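Local coordinates for SPbeta prophage-derived uncharacterized protein YopT (Bacillus subtilis, PDB 2DLB) that is of unknown function but forms a homodimer in which a long strand pairs antiparallel with a strand of the partner subunit, at residues R32-L37 with M60-T65. Sequence-based numbering, arbitrary orientation.
Sequences RICENL and MEYEIT
The last turn of helix 23-35 and the residues just beyond it pack on strand 52-69, a helix-on-sheet contact in a dimeric fold of one helix on antiparallel strands, where 60-64 also form an antiparallel ladder with a strand of the second subunit. The Tyr62 ring is at the centre of the contact. Tyr62 takes the crowded first torsion (chi1 72°), CG lying between its backbone N and carbonyl carbon, and lifts its ring towards the helix. Cys34 CB sits over the centre of one ring face in a CH-pi contact, 3.4 Å from the centroid of the Tyr62 ring and 9° off the normal. Cys34 SG, anti to its own carbonyl carbon, leans across the same face towards the CD2 side, 4.5 Å from the Tyr62 ring centroid, adding a sulfur-aromatic contact. Thr31, nearly one helical turn before Cys34, also touches Tyr62. At the helix end Leu37 N donates a backbone hydrogen bond to Cys34 O (2.9 Å). The apolar part lies beside it, with Leu37 CB directed at the strand. Met60, a selenomethionine, has a fully extended side chain that brings SE within 3.7 Å of Leu37 CB; its CE tip reaches 4.0 Å from the same Leu37 CB. Leu12 of the second subunit also packs on Met60, and Glu53 of that subunit on Leu37, so this buried pair is shared with the dimer interface. The one hydrogen bond between the two segments lies at the outer end of the ring. Glu35 CB points away from the strand, but CG is anti to the backbone N and the chain bends at chi2, folding the carboxylate back to the edge of the Tyr62 ring, the two planes 72° apart. There Tyr62 OH donates a 3.0 Å hydrogen bond to Glu35 OE1, received on the anti lone pair, away from OE2.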
ATOM      1  N   ARG A  32      -9.874   3.535 -13.129  1.00 13.45           N
ATOM      2  CA  ARG A  32      -9.369   4.888 -13.393  1.00 14.40           C
ATOM      3  C   ARG A  32      -8.677   5.428 -12.148  1.00 14.59           C
ATOM      4  O   ARG A  32      -7.609   6.048 -12.196  1.00 14.82           O
ATOM      5  CB  ARG A  32     -10.514   5.782 -13.874  1.00 16.98           C
ATOM      6  CG  ARG A  32     -10.228   7.192 -14.329  1.00 28.44           C
ATOM      7  CD  ARG A  32     -11.441   7.869 -14.955  1.00 44.37           C
ATOM      8  NE  ARG A  32     -11.162   8.988 -15.837  1.00 62.59           N
ATOM      9  CZ  ARG A  32     -11.898  10.057 -16.097  1.00 65.54           C
ATOM     10  NH1 ARG A  32     -13.080  10.234 -15.499  1.00 78.88           N
ATOM     11  NH2 ARG A  32     -11.509  11.009 -16.947  1.00 76.10           N
ATOM     12  N   ILE A  33      -9.298   5.209 -11.001  1.00 13.09           N
ATOM     13  CA  ILE A  33      -8.717   5.701  -9.741  1.00 13.99           C
ATOM     14  C   ILE A  33      -7.350   5.058  -9.537  1.00 13.57           C
ATOM     15  O   ILE A  33      -6.355   5.716  -9.231  1.00 14.68           O
ATOM     16  CB  ILE A  33      -9.632   5.430  -8.550  1.00 13.60           C
ATOM     17  CG1 ILE A  33     -10.892   6.314  -8.594  1.00 16.91           C
ATOM     18  CG2 ILE A  33      -8.934   5.575  -7.176  1.00 16.54           C
ATOM     19  CD1 ILE A  33     -12.014   5.865  -7.669  1.00 20.20           C
ATOM     20  N   CYS A  34      -7.268   3.756  -9.680  1.00 11.68           N
ATOM     21  CA  CYS A  34      -6.027   3.033  -9.386  1.00 13.01           C
ATOM     22  C   CYS A  34      -4.945   3.364 -10.414  1.00 12.52           C
ATOM     23  O   CYS A  34      -3.800   3.532 -10.029  1.00 13.02           O
ATOM     24  CB  CYS A  34      -6.342   1.544  -9.336  1.00 14.19           C
ATOM     25  SG  CYS A  34      -7.281   1.039  -7.873  1.00 15.60           S
ATOM     26  N   GLU A  35      -5.317   3.494 -11.700  1.00 13.68           N
ATOM     27  CA  GLU A  35      -4.341   3.853 -12.702  1.00 13.79           C
ATOM     28  C   GLU A  35      -3.690   5.191 -12.408  1.00 13.77           C
ATOM     29  O   GLU A  35      -2.503   5.408 -12.676  1.00 15.14           O
ATOM     30  CB  GLU A  35      -5.035   3.907 -14.077  1.00 19.19           C
ATOM     31  CG  GLU A  35      -4.078   3.908 -15.231  1.00 22.95           C
ATOM     32  CD  GLU A  35      -3.355   2.615 -15.547  1.00 23.22           C
ATOM     33  OE1 GLU A  35      -3.627   1.571 -14.952  1.00 27.24           O
ATOM     34  OE2 GLU A  35      -2.464   2.729 -16.410  1.00 32.37           O
ATOM     35  N   ASN A  36      -4.472   6.113 -11.837  1.00 14.68           N
ATOM     36  CA  ASN A  36      -3.936   7.436 -11.452  1.00 14.99           C
ATOM     37  C   ASN A  36      -3.098   7.355 -10.178  1.00 13.06           C
ATOM     38  O   ASN A  36      -2.592   8.437  -9.809  1.00 14.91           O
ATOM     39  CB  ASN A  36      -5.084   8.426 -11.300  1.00 19.49           C
ATOM     40  CG  ASN A  36      -5.593   8.909 -12.651  1.00 27.65           C
ATOM     41  OD1 ASN A  36      -4.806   9.008 -13.594  1.00 36.61           O
ATOM     42  ND2 ASN A  36      -6.882   9.164 -12.689  1.00 35.04           N
ATOM     43  N   LEU A  37      -2.899   6.227  -9.548  1.00 12.10           N
ATOM     44  CA  LEU A  37      -2.035   6.116  -8.391  1.00 12.06           C
ATOM     45  C   LEU A  37      -0.659   5.541  -8.732  1.00 10.53           C
ATOM     46  O   LEU A  37       0.217   5.584  -7.882  1.00 11.80           O
ATOM     47  CB  LEU A  37      -2.620   5.181  -7.327  1.00 12.04           C
ATOM     48  CG  LEU A  37      -3.963   5.595  -6.727  1.00 18.84           C
ATOM     49  CD1 LEU A  37      -4.517   4.513  -5.808  1.00 24.80           C
ATOM     50  CD2 LEU A  37      -3.807   6.955  -6.034  1.00 28.43           C
HETATM   51  N   MSE A  60       4.224   0.351  -7.871  1.00 12.18           N
HETATM   52  CA  MSE A  60       2.884  -0.095  -7.576  1.00 13.04           C
HETATM   53  C   MSE A  60       2.281  -0.874  -8.735  1.00 12.48           C
HETATM   54  O   MSE A  60       2.472  -0.424  -9.859  1.00 15.77           O
HETATM   55  CB  MSE A  60       1.929   1.101  -7.356  1.00 16.19           C
HETATM   56  CG  MSE A  60       0.502   0.560  -7.135  1.00 24.04           C
HETATM   57 SE   MSE A  60      -0.529   2.108  -7.063  1.00 41.56          SE
HETATM   58  CE  MSE A  60      -2.197   1.179  -7.057  1.00101.50           C
ATOM     59  N   GLU A  61       1.574  -1.925  -8.390  1.00 13.26           N
ATOM     60  CA  GLU A  61       0.742  -2.634  -9.352  1.00 12.77           C
ATOM     61  C   GLU A  61      -0.588  -2.875  -8.656  1.00 10.95           C
ATOM     62  O   GLU A  61      -0.625  -2.868  -7.431  1.00 12.31           O
ATOM     63  CB  GLU A  61       1.371  -3.914  -9.840  1.00 17.03           C
ATOM     64  CG  GLU A  61       2.644  -3.747 -10.674  1.00 26.94           C
ATOM     65  CD  GLU A  61       3.788  -4.074  -9.715  1.00 41.13           C
ATOM     66  OE1 GLU A  61       4.932  -3.982 -10.188  1.00 62.37           O
ATOM     67  OE2 GLU A  61       3.476  -4.433  -8.544  1.00 55.50           O
ATOM     68  N   TYR A  62      -1.643  -3.117  -9.387  1.00 11.71           N
ATOM     69  CA  TYR A  62      -2.930  -3.435  -8.787  1.00 11.23           C
ATOM     70  C   TYR A  62      -3.711  -4.377  -9.679  1.00 11.14           C
ATOM     71  O   TYR A  62      -3.487  -4.445 -10.892  1.00 11.79           O
ATOM     72  CB  TYR A  62      -3.741  -2.134  -8.485  1.00 13.47           C
ATOM     73  CG  TYR A  62      -4.253  -1.514  -9.761  1.00 13.28           C
ATOM     74  CD1 TYR A  62      -3.416  -0.672 -10.484  1.00 14.31           C
ATOM     75  CD2 TYR A  62      -5.552  -1.767 -10.202  1.00 18.10           C
ATOM     76  CE1 TYR A  62      -3.893  -0.102 -11.648  1.00 18.54           C
ATOM     77  CE2 TYR A  62      -5.997  -1.216 -11.373  1.00 23.36           C
ATOM     78  CZ  TYR A  62      -5.168  -0.381 -12.084  1.00 22.15           C
ATOM     79  OH  TYR A  62      -5.683   0.132 -13.250  1.00 31.66           O
ATOM     80  N   GLU A  63      -4.695  -4.993  -9.016  1.00  9.66           N
ATOM     81  CA  GLU A  63      -5.693  -5.771  -9.783  1.00 11.78           C
ATOM     82  C   GLU A  63      -6.967  -5.829  -8.954  1.00 10.14           C
ATOM     83  O   GLU A  63      -6.893  -5.997  -7.734  1.00 10.85           O
ATOM     84  CB  GLU A  63      -5.173  -7.149 -10.121  1.00 14.50           C
ATOM     85  CG  GLU A  63      -5.063  -8.064  -8.960  1.00 23.09           C
ATOM     86  CD  GLU A  63      -4.779  -9.529  -9.243  1.00 31.14           C
ATOM     87  OE1 GLU A  63      -4.770  -9.931 -10.445  1.00 30.29           O
ATOM     88  OE2 GLU A  63      -4.575 -10.249  -8.216  1.00 39.86           O
ATOM     89  N   ILE A  64      -8.130  -5.725  -9.597  1.00  9.72           N
ATOM     90  CA  ILE A  64      -9.367  -5.931  -8.901  1.00  9.07           C
ATOM     91  C   ILE A  64      -9.505  -7.432  -8.592  1.00  8.55           C
ATOM     92  O   ILE A  64      -9.260  -8.243  -9.482  1.00 10.35           O
ATOM     93  CB  ILE A  64     -10.552  -5.382  -9.717  1.00  9.78           C
ATOM     94  CG1 ILE A  64     -10.436  -3.866  -9.965  1.00 11.33           C
ATOM     95  CG2 ILE A  64     -11.883  -5.736  -9.046  1.00 11.34           C
ATOM     96  CD1 ILE A  64     -11.496  -3.212 -10.804  1.00 13.79           C
ATOM     97  N   THR A  65      -9.871  -7.761  -7.365  1.00  8.90           N
ATOM     98  CA  THR A  65     -10.080  -9.120  -6.897  1.00  9.49           C
ATOM     99  C   THR A  65     -11.529  -9.566  -6.986  1.00 10.06           C
ATOM    100  O   THR A  65     -11.850 -10.627  -7.518  1.00 11.78           O
ATOM    101  CB  THR A  65      -9.605  -9.247  -5.428  1.00 11.89           C
ATOM    102  OG1 THR A  65      -8.272  -8.691  -5.298  1.00 13.32           O
ATOM    103  CG2 THR A  65      -9.605 -10.702  -5.038  1.00 12.27           C
TER